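Local coordinates for Mgp-operon protein 3 (Mycoplasma pneumoniae, PDB 6RJ1) that is a cell-adhesion protein of a human pathogen, probably attaching it to host cells through sialylated surface sugars, at residues N813-P816 against L821-S824; K796-A801 against I898-D903. All coordinates share one frame; numbering follows the deposited sequence.

How the interactions relate
Both contacts reach the same antiparallel sheet. Segment 796-801 runs onto strand 799-805, and segment 813-816 lies on the next strand, 808-815. The residues of interaction 1 fall in sequence between the two segments of interaction 2. Their centres are about 9 Å apart, and the two contacts touch. N813 OD1 lies 3.2 Å from S800 OG, a probable hydrogen bond between neighbouring strands. P816 packs against the start of the other segment: P816 CB is 3.3 Å from P797 O, and P816 CG is 3.4 Å from N798 OD1. Interaction 1 is a short-range hairpin, whereas interaction 2 brings in a loop from the following sheet.

Interaction 1. Residues N813-P816 against L821-S824; sequences NFNP and LLDS
L822 lies against the backbone of N813, F814 and N815. Its CB starts 3.5 Å from N813 O. From there CG stands anti to the backbone N (chi1 -164°), and the two methyls part. L822 CD2 meets N813 CB at 3.8 Å. L822 CD1 reaches along the strand to F814 O at 3.9 Å and N815 CA at 4.0 Å. The side chain thus spans three residues of its partner.

The backbone ties this packing down. L822 N donates to N813 O at 3.1 Å, nearly straight at 168°. One residue further in, F814 and L821 form an antiparallel non-hydrogen-bonded pair, with CA atoms 4.4 Å apart. Their side chains leave the backbone on diverging courses. Even so, L821 CD1 comes up to the edge of the F814 ring, near its plane, 3.7 Å from F814 CE1. Both of these side chains also pack on I698 of strand 693-699, so this apolar patch continues into another sheet.

The polar end of N813 is used elsewhere. N813 turns its amide away from L822, and its ND2 donates to I832 O and P913 O.

Strand 808-815 folds back here on the short strand 820-821. This is a beta hairpin, formed at the C-terminal end of strand 808-815, which also pairs with strands 799-805 and 834-838 in the same antiparallel sheet.

Interaction 2. Residues K796-A801 against I898-D903; sequences KPNYSA and IEFNED
N798 reaches with its side-chain amide to F900 in the loop 898-903. N798 ND2 donates to F900 O at 2.8 Å, and the bond is nearly straight (169°). It meets a lone pair in the carbonyl plane, and the acceptor lies almost exactly in the amide plane of N798. Both groups are therefore well oriented for the bond. With CG beside its own backbone N (chi1 -59°), N798 carries its amide toward this loop. The other arm of the amide, N798 OD1, sits 3.7 Å from F900 CB and 3.8 Å from F900 CD2, at the edge of the ring. Amide and ring planes are 38° apart. E899 CB lies 4.0 Å from N798 ND2.

The next shell sets these groups in place. On the loop side, N901 ND2 stands 3.5 Å above the F900 ring, over its centre. Backbone hydrogen bonds hold N798 to D787 and N901 to A792.

Weak bonds brace the loop from within: E902 N to E899 O, and E899 N to the carboxylate of E902. Farther out, E899 OE1 forms a salt bridge with R811 NH2, which also bonds S800 OG and so links loop 898-903 to strand 799-805.

E899 to E902 make a type II beta turn, with N901 in the left-handed conformation at its third position. Here an asparagine side chain grips the central peptide carbonyl of that turn. The contact joins the loops of two successive antiparallel sheets, consistent with neighbouring blades of a beta-propeller.

Interaction 1. Residues N813-P816 against L821-S824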
loop_
_atom_site.group_PDB
_atom_site.type_symbol
_atom_site.label_atom_id
_atom_site.label_comp_id
_atom_site.label_asym_id
_atom_site.label_seq_id
_atom_site.Cartn_x
_atom_site.Cartn_y
_atom_site.Cartn_z
ATOM N N ASN A 813 -7.637 -4.280 -16.917
ATOM C CA ASN A 813 -7.936 -4.154 -18.345
ATOM C C ASN A 813 -8.238 -2.733 -18.771
ATOM O O ASN A 813 -8.906 -1.989 -18.048
ATOM C CB ASN A 813 -9.064 -5.111 -18.744
ATOM C CG ASN A 813 -8.844 -6.507 -18.224
ATOM O OD1 ASN A 813 -7.948 -7.231 -18.672
ATOM N ND2 ASN A 813 -9.637 -6.906 -17.241
ATOM N N PHE A 814 -7.732 -2.361 -19.959
ATOM C CA PHE A 814 -7.869 -1.020 -20.525
ATOM C C PHE A 814 -8.378 -1.042 -21.961
ATOM O O PHE A 814 -8.199 -2.038 -22.666
ATOM C CB PHE A 814 -6.521 -0.268 -20.457
ATOM C CG PHE A 814 -5.844 -0.279 -19.104
ATOM C CD1 PHE A 814 -6.182 0.653 -18.133
ATOM C CD2 PHE A 814 -4.879 -1.228 -18.800
ATOM C CE1 PHE A 814 -5.567 0.632 -16.878
ATOM C CE2 PHE A 814 -4.267 -1.249 -17.545
ATOM C CZ PHE A 814 -4.618 -0.320 -16.592
ATOM N N ASN A 815 -9.009 0.067 -22.390
ATOM C CA ASN A 815 -9.503 0.268 -23.752
ATOM C C ASN A 815 -8.338 0.880 -24.560
ATOM O O ASN A 815 -7.937 2.013 -24.283
ATOM C CB ASN A 815 -10.726 1.194 -23.749
ATOM C CG ASN A 815 -11.404 1.342 -25.086
ATOM O OD1 ASN A 815 -10.814 1.784 -26.079
ATOM N ND2 ASN A 815 -12.677 0.993 -25.134
ATOM N N PRO A 816 -7.745 0.146 -25.522
ATOM C CA PRO A 816 -6.596 0.708 -26.259
ATOM C C PRO A 816 -6.932 1.805 -27.279
ATOM O O PRO A 816 -6.036 2.548 -27.694
ATOM C CB PRO A 816 -5.967 -0.521 -26.912
ATOM C CG PRO A 816 -7.093 -1.477 -27.083
ATOM C CD PRO A 816 -8.061 -1.230 -25.963
ATOM N N LEU A 821 -9.796 3.124 -18.795
ATOM C CA LEU A 821 -10.172 1.867 -18.140
ATOM C C LEU A 821 -11.258 1.160 -18.961
ATOM O O LEU A 821 -12.144 1.835 -19.491
ATOM C CB LEU A 821 -10.702 2.183 -16.731
ATOM C CG LEU A 821 -9.782 1.972 -15.521
ATOM C CD1 LEU A 821 -8.424 2.609 -15.705
ATOM C CD2 LEU A 821 -10.396 2.576 -14.306
ATOM N N LEU A 822 -11.179 -0.182 -19.096
ATOM C CA LEU A 822 -12.159 -0.961 -19.862
ATOM C C LEU A 822 -13.531 -0.979 -19.170
ATOM O O LEU A 822 -13.662 -1.469 -18.046
ATOM C CB LEU A 822 -11.640 -2.377 -20.154
ATOM C CG LEU A 822 -12.373 -3.173 -21.243
ATOM C CD1 LEU A 822 -12.082 -2.624 -22.637
ATOM C CD2 LEU A 822 -11.995 -4.643 -21.184
ATOM N N ASP A 823 -14.534 -0.389 -19.843
ATOM C CA ASP A 823 -15.898 -0.217 -19.343
ATOM C C ASP A 823 -16.968 -0.820 -20.278
ATOM O O ASP A 823 -16.692 -1.113 -21.445
ATOM C CB ASP A 823 -16.149 1.294 -19.117
ATOM C CG ASP A 823 -17.377 1.652 -18.296
ATOM O OD1 ASP A 823 -17.370 1.393 -17.066
ATOM O OD2 ASP A 823 -18.339 2.212 -18.877
ATOM N N SER A 824 -18.185 -1.022 -19.743
ATOM C CA SER A 824 -19.355 -1.528 -20.467
ATOM C C SER A 824 -20.575 -0.626 -20.189
ATOM O O SER A 824 -20.524 0.218 -19.284
ATOM C CB SER A 824 -19.651 -2.975 -20.075
ATOM O OG SER A 824 -20.712 -3.512 -20.851
#

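Interaction 2. Residues K796-A801 against I898-D903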
loop_
_atom_site.group_PDB
_atom_site.type_symbol
_atom_site.label_atom_id
_atom_site.label_comp_id
_atom_site.label_asym_id
_atom_site.label_seq_id
_atom_site.Cartn_x
_atom_site.Cartn_y
_atom_site.Cartn_z
ATOM N N LYS A 796 -6.873 -0.720 -32.011
ATOM C CA LYS A 796 -5.526 -0.707 -31.435
ATOM C C LYS A 796 -5.240 -2.014 -30.666
ATOM O O LYS A 796 -6.186 -2.597 -30.131
ATOM C CB LYS A 796 -5.367 0.496 -30.479
ATOM C CG LYS A 796 -5.401 1.876 -31.142
ATOM C CD LYS A 796 -4.043 2.340 -31.705
ATOM C CE LYS A 796 -3.021 2.973 -30.763
ATOM N NZ LYS A 796 -3.591 4.078 -29.949
ATOM N N PRO A 797 -3.963 -2.482 -30.569
ATOM C CA PRO A 797 -3.690 -3.721 -29.805
ATOM C C PRO A 797 -3.947 -3.568 -28.306
ATOM O O PRO A 797 -3.541 -2.565 -27.713
ATOM C CB PRO A 797 -2.211 -4.006 -30.091
ATOM C CG PRO A 797 -1.630 -2.696 -30.474
ATOM C CD PRO A 797 -2.723 -1.925 -31.151
ATOM N N ASN A 798 -4.631 -4.560 -27.705
ATOM C CA ASN A 798 -5.000 -4.583 -26.287
ATOM C C ASN A 798 -3.803 -4.643 -25.351
ATOM O O ASN A 798 -2.754 -5.185 -25.696
ATOM C CB ASN A 798 -5.936 -5.763 -25.964
ATOM C CG ASN A 798 -7.245 -5.827 -26.717
ATOM O OD1 ASN A 798 -7.873 -4.815 -27.062
ATOM N ND2 ASN A 798 -7.696 -7.047 -26.969
ATOM N N TYR A 799 -3.985 -4.106 -24.143
ATOM C CA TYR A 799 -2.972 -4.127 -23.103
ATOM C C TYR A 799 -3.590 -4.225 -21.724
ATOM O O TYR A 799 -4.678 -3.696 -21.475
ATOM C CB TYR A 799 -1.969 -2.964 -23.219
ATOM C CG TYR A 799 -2.575 -1.582 -23.140
ATOM C CD1 TYR A 799 -2.703 -0.924 -21.918
ATOM C CD2 TYR A 799 -2.960 -0.902 -24.291
ATOM C CE1 TYR A 799 -3.236 0.361 -21.840
ATOM C CE2 TYR A 799 -3.496 0.382 -24.226
ATOM C CZ TYR A 799 -3.632 1.008 -22.997
ATOM O OH TYR A 799 -4.158 2.270 -22.935
ATOM N N SER A 800 -2.898 -4.928 -20.835
ATOM C CA SER A 800 -3.333 -5.146 -19.470
ATOM C C SER A 800 -2.160 -5.052 -18.531
ATOM O O SER A 800 -1.020 -5.199 -18.948
ATOM C CB SER A 800 -3.979 -6.523 -19.341
ATOM O OG SER A 800 -5.153 -6.605 -20.131
ATOM N N ALA A 801 -2.439 -4.814 -17.263
ATOM C CA ALA A 801 -1.424 -4.790 -16.223
ATOM C C ALA A 801 -1.807 -5.851 -15.227
ATOM O O ALA A 801 -2.995 -6.064 -14.970
ATOM C CB ALA A 801 -1.377 -3.437 -15.548
ATOM N N ILE A 898 -12.313 -14.257 -22.916
ATOM C CA ILE A 898 -12.562 -13.533 -24.170
ATOM C C ILE A 898 -11.895 -12.152 -24.068
ATOM O O ILE A 898 -11.982 -11.498 -23.026
ATOM C CB ILE A 898 -14.090 -13.419 -24.488
ATOM C CG1 ILE A 898 -14.882 -14.748 -24.210
ATOM C CG2 ILE A 898 -14.358 -12.889 -25.910
ATOM C CD1 ILE A 898 -14.455 -16.066 -24.972
ATOM N N GLU A 899 -11.214 -11.731 -25.143
ATOM C CA GLU A 899 -10.500 -10.455 -25.207
ATOM C C GLU A 899 -11.280 -9.394 -25.996
ATOM O O GLU A 899 -12.159 -9.745 -26.787
ATOM C CB GLU A 899 -9.084 -10.656 -25.782
ATOM C CG GLU A 899 -8.219 -11.641 -25.000
ATOM C CD GLU A 899 -7.819 -11.243 -23.589
ATOM O OE1 GLU A 899 -7.411 -10.074 -23.394
ATOM O OE2 GLU A 899 -7.894 -12.106 -22.684
ATOM N N PHE A 900 -10.968 -8.099 -25.762
ATOM C CA PHE A 900 -11.603 -6.953 -26.422
ATOM C C PHE A 900 -11.283 -6.948 -27.922
ATOM O O PHE A 900 -10.114 -7.060 -28.301
ATOM C CB PHE A 900 -11.175 -5.640 -25.740
ATOM C CG PHE A 900 -11.963 -4.398 -26.101
ATOM C CD1 PHE A 900 -13.349 -4.366 -25.967
ATOM C CD2 PHE A 900 -11.313 -3.235 -26.500
ATOM C CE1 PHE A 900 -14.074 -3.214 -26.288
ATOM C CE2 PHE A 900 -12.038 -2.081 -26.809
ATOM C CZ PHE A 900 -13.414 -2.078 -26.700
ATOM N N ASN A 901 -12.332 -6.868 -28.768
ATOM C CA ASN A 901 -12.255 -6.910 -30.237
ATOM C C ASN A 901 -11.556 -8.186 -30.753
ATOM O O ASN A 901 -10.871 -8.131 -31.778
ATOM C CB ASN A 901 -11.621 -5.635 -30.857
ATOM C CG ASN A 901 -11.790 -4.337 -30.106
ATOM O OD1 ASN A 901 -10.804 -3.670 -29.773
ATOM N ND2 ASN A 901 -13.018 -3.929 -29.843
ATOM N N GLU A 902 -11.748 -9.334 -30.049
ATOM C CA GLU A 902 -11.187 -10.651 -30.405
ATOM C C GLU A 902 -11.623 -11.061 -31.828
ATOM O O GLU A 902 -10.839 -11.656 -32.572
ATOM C CB GLU A 902 -11.596 -11.712 -29.371
ATOM C CG GLU A 902 -10.699 -12.938 -29.346
ATOM C CD GLU A 902 -10.665 -13.679 -28.022
ATOM O OE1 GLU A 902 -9.568 -13.771 -27.426
ATOM O OE2 GLU A 902 -11.728 -14.171 -27.582
ATOM N N ASP A 903 -12.865 -10.695 -32.200
ATOM C CA ASP A 903 -13.461 -10.883 -33.523
ATOM C C ASP A 903 -14.191 -9.588 -33.958
ATOM O O ASP A 903 -14.272 -8.637 -33.167
ATOM C CB ASP A 903 -14.371 -12.132 -33.584
ATOM C CG ASP A 903 -15.520 -12.145 -32.596
ATOM O OD1 ASP A 903 -15.307 -12.578 -31.441
ATOM O OD2 ASP A 903 -16.637 -11.740 -32.983
#